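Periplasmic binding protein (Veillonella parvula, PDB 4N01) probably captures a solute in the periplasm for a membrane transport system. Local coordinates at residues I213-E217 with K285-I289; I276-F282 with F306-K310. All coordinates share one frame; numbering follows the deposited sequence.

Contact 1. Residues I213-E217 with K285-I289; sequences IYDSE and KIEKI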
loop_
_atom_site.group_PDB
_atom_site.type_symbol
_atom_site.label_atom_id
_atom_site.label_comp_id
_atom_site.label_asym_id
_atom_site.label_seq_id
_atom_site.Cartn_x
_atom_site.Cartn_y
_atom_site.Cartn_z
ATOM N N ILE A 213 -3.992 -14.745 -0.437
ATOM C CA ILE A 213 -2.770 -13.960 -0.552
ATOM C C ILE A 213 -1.655 -14.591 0.289
ATOM O O ILE A 213 -1.787 -14.749 1.507
ATOM C CB ILE A 213 -2.983 -12.501 -0.102
ATOM C CG1 ILE A 213 -4.009 -11.818 -1.012
ATOM C CG2 ILE A 213 -1.665 -11.758 -0.157
ATOM C CD1 ILE A 213 -5.426 -11.936 -0.535
ATOM N N TYR A 214 -0.554 -14.940 -0.366
ATOM C CA TYR A 214 0.562 -15.601 0.296
ATOM C C TYR A 214 1.719 -14.608 0.358
ATOM O O TYR A 214 2.367 -14.322 -0.656
ATOM C CB TYR A 214 0.939 -16.869 -0.486
ATOM C CG TYR A 214 2.153 -17.649 0.005
ATOM C CD1 TYR A 214 2.006 -18.743 0.849
ATOM C CD2 TYR A 214 3.435 -17.314 -0.412
ATOM C CE1 TYR A 214 3.107 -19.474 1.278
ATOM C CE2 TYR A 214 4.538 -18.038 0.012
ATOM C CZ TYR A 214 4.367 -19.114 0.856
ATOM O OH TYR A 214 5.468 -19.825 1.266
ATOM N N ASP A 215 1.959 -14.048 1.539
ATOM C CA ASP A 215 3.064 -13.108 1.689
ATOM C C ASP A 215 4.369 -13.852 1.877
ATOM O O ASP A 215 5.388 -13.540 1.242
ATOM C CB ASP A 215 2.846 -12.202 2.891
ATOM C CG ASP A 215 4.013 -11.268 3.122
ATOM O OD1 ASP A 215 3.985 -10.137 2.589
ATOM O OD2 ASP A 215 4.975 -11.663 3.824
ATOM N N SER A 216 4.334 -14.830 2.775
ATOM C CA SER A 216 5.510 -15.594 3.147
ATOM C C SER A 216 5.047 -16.711 4.068
ATOM O O SER A 216 3.864 -16.795 4.405
ATOM C CB SER A 216 6.509 -14.698 3.871
ATOM O OG SER A 216 5.892 -14.052 4.975
ATOM N N GLU A 217 5.964 -17.574 4.480
ATOM C CA GLU A 217 5.614 -18.582 5.469
ATOM C C GLU A 217 6.764 -18.826 6.422
ATOM O O GLU A 217 7.929 -18.648 6.069
ATOM C CB GLU A 217 5.172 -19.898 4.810
ATOM C CG GLU A 217 6.291 -20.680 4.134
ATOM C CD GLU A 217 5.837 -22.050 3.637
ATOM O OE1 GLU A 217 4.990 -22.116 2.715
ATOM O OE2 GLU A 217 6.327 -23.070 4.169
ATOM N N LYS A 285 8.731 -19.346 -4.074
ATOM C CA LYS A 285 7.532 -19.511 -3.255
ATOM C C LYS A 285 6.546 -20.453 -3.933
ATOM O O LYS A 285 5.884 -21.238 -3.260
ATOM C CB LYS A 285 6.887 -18.159 -2.921
ATOM C CG LYS A 285 7.767 -17.321 -2.011
ATOM C CD LYS A 285 7.156 -15.973 -1.662
ATOM C CE LYS A 285 8.080 -15.260 -0.687
ATOM N NZ LYS A 285 7.679 -13.839 -0.494
ATOM N N ILE A 286 6.459 -20.393 -5.259
ATOM C CA ILE A 286 5.648 -21.370 -5.987
ATOM C C ILE A 286 6.151 -22.788 -5.715
ATOM O O ILE A 286 5.360 -23.713 -5.464
ATOM C CB ILE A 286 5.693 -21.124 -7.511
ATOM C CG1 ILE A 286 4.893 -19.864 -7.872
ATOM C CG2 ILE A 286 5.136 -22.327 -8.271
ATOM C CD1 ILE A 286 4.977 -19.516 -9.348
ATOM N N GLU A 287 7.468 -22.968 -5.777
ATOM C CA GLU A 287 8.042 -24.296 -5.583
ATOM C C GLU A 287 7.845 -24.783 -4.145
ATOM O O GLU A 287 7.703 -25.985 -3.909
ATOM C CB GLU A 287 9.519 -24.327 -5.992
ATOM C CG GLU A 287 9.728 -24.174 -7.504
ATOM C CD GLU A 287 8.906 -25.169 -8.327
ATOM O OE1 GLU A 287 9.055 -26.399 -8.114
ATOM O OE2 GLU A 287 8.106 -24.724 -9.187
ATOM N N LYS A 288 7.819 -23.844 -3.198
ATOM C CA LYS A 288 7.619 -24.164 -1.784
ATOM C C LYS A 288 6.191 -24.666 -1.579
ATOM O O LYS A 288 5.949 -25.595 -0.799
ATOM C CB LYS A 288 7.869 -22.921 -0.919
ATOM C CG LYS A 288 7.887 -23.162 0.588
ATOM C CD LYS A 288 9.145 -23.914 1.016
ATOM C CE LYS A 288 9.122 -24.264 2.505
ATOM N NZ LYS A 288 8.876 -23.062 3.345
ATOM N N ILE A 289 5.251 -24.059 -2.301
ATOM C CA ILE A 289 3.846 -24.441 -2.199
ATOM C C ILE A 289 3.626 -25.800 -2.872
ATOM O O ILE A 289 2.986 -26.697 -2.304
ATOM C CB ILE A 289 2.929 -23.347 -2.792
ATOM C CG1 ILE A 289 2.937 -22.106 -1.888
ATOM C CG2 ILE A 289 1.500 -23.858 -2.980
ATOM C CD1 ILE A 289 2.247 -20.894 -2.520
HETATM O O HOH W 1 4.365 -24.667 2.003
#
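In the second alpha/beta lobe of this periplasmic binding protein, strand 209-214 and the residues that follow it pack against helix 280-290 through the ring of Y214. I289 CD1 sits over the middle of one ring face in a CH-pi contact, 4.0 Å from the centroid of the Y214 ring and 10° off its normal. The extended chain of K285 runs past the ring edge, where K285 CD lies 3.7 Å from Y214 CE2. Its methylenes suit an aromatic rim, while its ammonium group is carried on to the backbone: K285 NZ donates to D215 O at 2.9 Å. The same NZ makes a salt bridge with D281 OD2, one helical turn earlier, and a hydrogen bond to A270 O, so the helix's lysine is joined to both the 213-217 backbone and the end of strand 266-270.

With CG anti to the backbone N (chi1 176°), the tyrosine points its hydroxyl out to the border of the contact, where Y214 OH donates to E217 OE1 at 2.8 Å. The other oxygen of this carboxylate takes the salt bridge, K288 NZ lying 2.7 Å from E217 OE2 and well above the carboxylate plane. A water donates to E217 OE1 at 2.7 Å, so three donors hold the glutamate and probably favour its ionised form. Bends at chi2 and chi4 fold K288 round to this group.

Y214 also touches I267 on strand 266-270, while I289 and I286 of the helix lie against F306 of strand 306-309. The helix thus packs on the parallel sheet while gripping the chain that leads to the short strand 216-217.

Contact 2. Residues I276-F282 with F306-K310; sequences IRNDDDF and FIRVK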
loop_
_atom_site.group_PDB
_atom_site.type_symbol
_atom_site.label_atom_id
_atom_site.label_comp_id
_atom_site.label_asym_id
_atom_site.label_seq_id
_atom_site.Cartn_x
_atom_site.Cartn_y
_atom_site.Cartn_z
ATOM N N ILE A 276 12.153 -6.064 -11.021
ATOM C CA ILE A 276 10.925 -6.640 -11.572
ATOM C C ILE A 276 11.295 -7.639 -12.670
ATOM O O ILE A 276 10.532 -8.562 -12.976
ATOM C CB ILE A 276 9.944 -5.565 -12.115
ATOM C CG1 ILE A 276 8.501 -6.084 -12.066
ATOM C CG2 ILE A 276 10.335 -5.113 -13.524
ATOM C CD1 ILE A 276 7.901 -6.113 -10.665
ATOM N N ARG A 277 12.492 -7.462 -13.231
ATOM C CA ARG A 277 13.029 -8.376 -14.236
ATOM C C ARG A 277 13.451 -9.698 -13.604
ATOM O O ARG A 277 13.954 -10.592 -14.287
ATOM C CB ARG A 277 14.232 -7.751 -14.940
ATOM C CG ARG A 277 13.911 -6.511 -15.738
ATOM C CD ARG A 277 15.178 -5.907 -16.300
ATOM N NE ARG A 277 14.958 -4.542 -16.756
ATOM C CZ ARG A 277 15.907 -3.618 -16.844
ATOM N NH1 ARG A 277 17.158 -3.907 -16.506
ATOM N NH2 ARG A 277 15.597 -2.404 -17.265
ATOM N N ASN A 278 13.252 -9.808 -12.296
ATOM C CA ASN A 278 13.627 -11.005 -11.567
ATOM C C ASN A 278 12.450 -11.496 -10.730
ATOM O O ASN A 278 12.001 -10.817 -9.803
ATOM C CB ASN A 278 14.850 -10.718 -10.691
ATOM C CG ASN A 278 15.344 -11.942 -9.953
ATOM O OD1 ASN A 278 14.706 -12.400 -9.006
ATOM N ND2 ASN A 278 16.498 -12.464 -10.362
ATOM N N ASP A 279 11.925 -12.665 -11.072
ATOM C CA ASP A 279 10.830 -13.221 -10.293
ATOM C C ASP A 279 11.303 -14.439 -9.498
ATOM O O ASP A 279 10.526 -15.348 -9.230
ATOM C CB ASP A 279 9.626 -13.557 -11.188
ATOM C CG ASP A 279 9.890 -14.733 -12.114
ATOM O OD1 ASP A 279 11.072 -15.031 -12.392
ATOM O OD2 ASP A 279 8.905 -15.365 -12.564
ATOM N N ASP A 280 12.581 -14.451 -9.123
ATOM C CA ASP A 280 13.139 -15.587 -8.389
ATOM C C ASP A 280 12.416 -15.857 -7.077
ATOM O O ASP A 280 12.152 -17.011 -6.743
ATOM C CB ASP A 280 14.623 -15.378 -8.107
ATOM C CG ASP A 280 15.444 -15.245 -9.372
ATOM O OD1 ASP A 280 14.985 -15.700 -10.445
ATOM O OD2 ASP A 280 16.553 -14.676 -9.285
ATOM N N ASP A 281 12.094 -14.802 -6.330
ATOM C CA ASP A 281 11.363 -14.972 -5.071
ATOM C C ASP A 281 9.979 -15.578 -5.324
ATOM O O ASP A 281 9.510 -16.432 -4.570
ATOM C CB ASP A 281 11.224 -13.632 -4.328
ATOM C CG ASP A 281 10.689 -13.797 -2.907
ATOM O OD1 ASP A 281 11.250 -14.619 -2.140
ATOM O OD2 ASP A 281 9.701 -13.106 -2.546
ATOM N N PHE A 282 9.329 -15.116 -6.387
ATOM C CA PHE A 282 8.005 -15.601 -6.771
ATOM C C PHE A 282 8.106 -17.091 -7.077
ATOM O O PHE A 282 7.329 -17.901 -6.563
ATOM C CB PHE A 282 7.543 -14.815 -8.010
ATOM C CG PHE A 282 6.252 -15.302 -8.622
ATOM C CD1 PHE A 282 5.093 -15.392 -7.873
ATOM C CD2 PHE A 282 6.198 -15.613 -9.977
ATOM C CE1 PHE A 282 3.891 -15.819 -8.454
ATOM C CE2 PHE A 282 5.001 -16.047 -10.568
ATOM C CZ PHE A 282 3.852 -16.147 -9.804
ATOM N N PHE A 306 -1.033 -19.371 -9.979
ATOM C CA PHE A 306 -0.178 -18.531 -9.141
ATOM C C PHE A 306 -0.008 -17.162 -9.779
ATOM O O PHE A 306 0.376 -17.059 -10.946
ATOM C CB PHE A 306 1.201 -19.184 -8.977
ATOM C CG PHE A 306 1.153 -20.545 -8.333
ATOM C CD1 PHE A 306 0.850 -20.678 -6.981
ATOM C CD2 PHE A 306 1.398 -21.694 -9.079
ATOM C CE1 PHE A 306 0.797 -21.942 -6.382
ATOM C CE2 PHE A 306 1.347 -22.963 -8.486
ATOM C CZ PHE A 306 1.045 -23.085 -7.138
ATOM N N ILE A 307 -0.265 -16.112 -9.004
ATOM C CA ILE A 307 -0.251 -14.745 -9.514
ATOM C C ILE A 307 0.725 -13.878 -8.723
ATOM O O ILE A 307 0.698 -13.847 -7.494
ATOM C CB ILE A 307 -1.651 -14.140 -9.429
ATOM C CG1 ILE A 307 -2.582 -14.907 -10.366
ATOM C CG2 ILE A 307 -1.638 -12.665 -9.815
ATOM C CD1 ILE A 307 -3.966 -14.423 -10.319
ATOM N N ARG A 308 1.597 -13.187 -9.440
ATOM C CA ARG A 308 2.674 -12.411 -8.819
ATOM C C ARG A 308 2.242 -10.980 -8.557
ATOM O O ARG A 308 1.686 -10.333 -9.446
ATOM C CB ARG A 308 3.871 -12.399 -9.763
ATOM C CG ARG A 308 5.103 -11.677 -9.241
ATOM C CD ARG A 308 6.167 -11.669 -10.312
ATOM N NE ARG A 308 7.428 -11.098 -9.844
ATOM C CZ ARG A 308 7.677 -9.796 -9.803
ATOM N NH1 ARG A 308 6.739 -8.942 -10.189
ATOM N NH2 ARG A 308 8.854 -9.349 -9.377
ATOM N N VAL A 309 2.491 -10.473 -7.352
ATOM C CA VAL A 309 2.309 -9.039 -7.098
ATOM C C VAL A 309 3.467 -8.501 -6.288
ATOM O O VAL A 309 4.199 -9.265 -5.657
ATOM C CB VAL A 309 1.019 -8.732 -6.291
ATOM C CG1 VAL A 309 -0.228 -9.160 -7.059
ATOM C CG2 VAL A 309 1.074 -9.387 -4.895
ATOM N N LYS A 310 3.631 -7.183 -6.310
ATOM C CA LYS A 310 4.461 -6.506 -5.326
ATOM C C LYS A 310 3.536 -6.035 -4.222
ATOM O O LYS A 310 2.378 -5.697 -4.481
ATOM C CB LYS A 310 5.159 -5.299 -5.941
ATOM C CG LYS A 310 6.054 -5.647 -7.123
ATOM C CD LYS A 310 7.196 -6.552 -6.693
ATOM C CE LYS A 310 8.199 -5.773 -5.852
ATOM N NZ LYS A 310 9.347 -6.637 -5.402
#
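Two anti first torsions set up this contact: F282 holds CG opposite its backbone N (chi1 174°), as does R308 (chi1 -178°), whose chain then stays extended as far as NE. The phenylalanine ring from the first turn of helix 280-290 is thereby laid on strand 306-309, and the arginine's methylenes pass over it. R308 CB stands 3.6 Å from the centroid of the F282 ring, almost on the ring normal, making a CH-pi contact. The ring edge meets the F306 carbonyl, F282 CZ lying 3.8 Å from F306 O, and the same CZ packs on F306 CB. Were F282 an alanine, the aliphatic part of R308 would probably lose its aromatic support, and a gap would be likely to open between helix and strand.

Farther out, the guanidinium group stands at 85° to the F282 ring and enters the loop before the helix. D279 CB lies 3.6 Å from R308 NE, and R308 NH2 makes a weak, bent bond of 3.5 Å to N278 O. The stronger partner is D271, whose carboxylate takes R308 NE in a salt bridge. N278 shapes the loop by an Asx turn, its OD1 accepting from D280 N at 3.0 Å, which leads the chain into the helix. I276, poorly ordered, brings CD1 within 4.0 Å of K310 CG.

Arginine suits this place because it has two characters: an apolar shaft for the phenylalanine and a charged head for the more polar loop. Apolar packing therefore carries the helix-strand join, while the charge is probably balanced chiefly by D271.

Contacts 1 and 2 use successive parts of helix 280-290: 276-282 supplies its start and the loop before it, 285-289 its later turns. Both reach the four-stranded parallel sheet, and contact 1 extends to E217 on the small antiparallel sheet beside it. Their centres lie 11 Å apart, and F306 joins them, its CB 3.8 Å from I286 CD1. Both are partly buried, apolar within and polar at the border, each pairing an aromatic ring with aliphatic groups. Yet the roles reverse: in contact 1 the ring comes from the sheet side and the lysines from the helix, whereas in contact 2 the helix gives the ring and edge strand 306-309 the arginine. Contact 1 has a direct salt bridge; contact 2 has only a weak hydrogen bond across it.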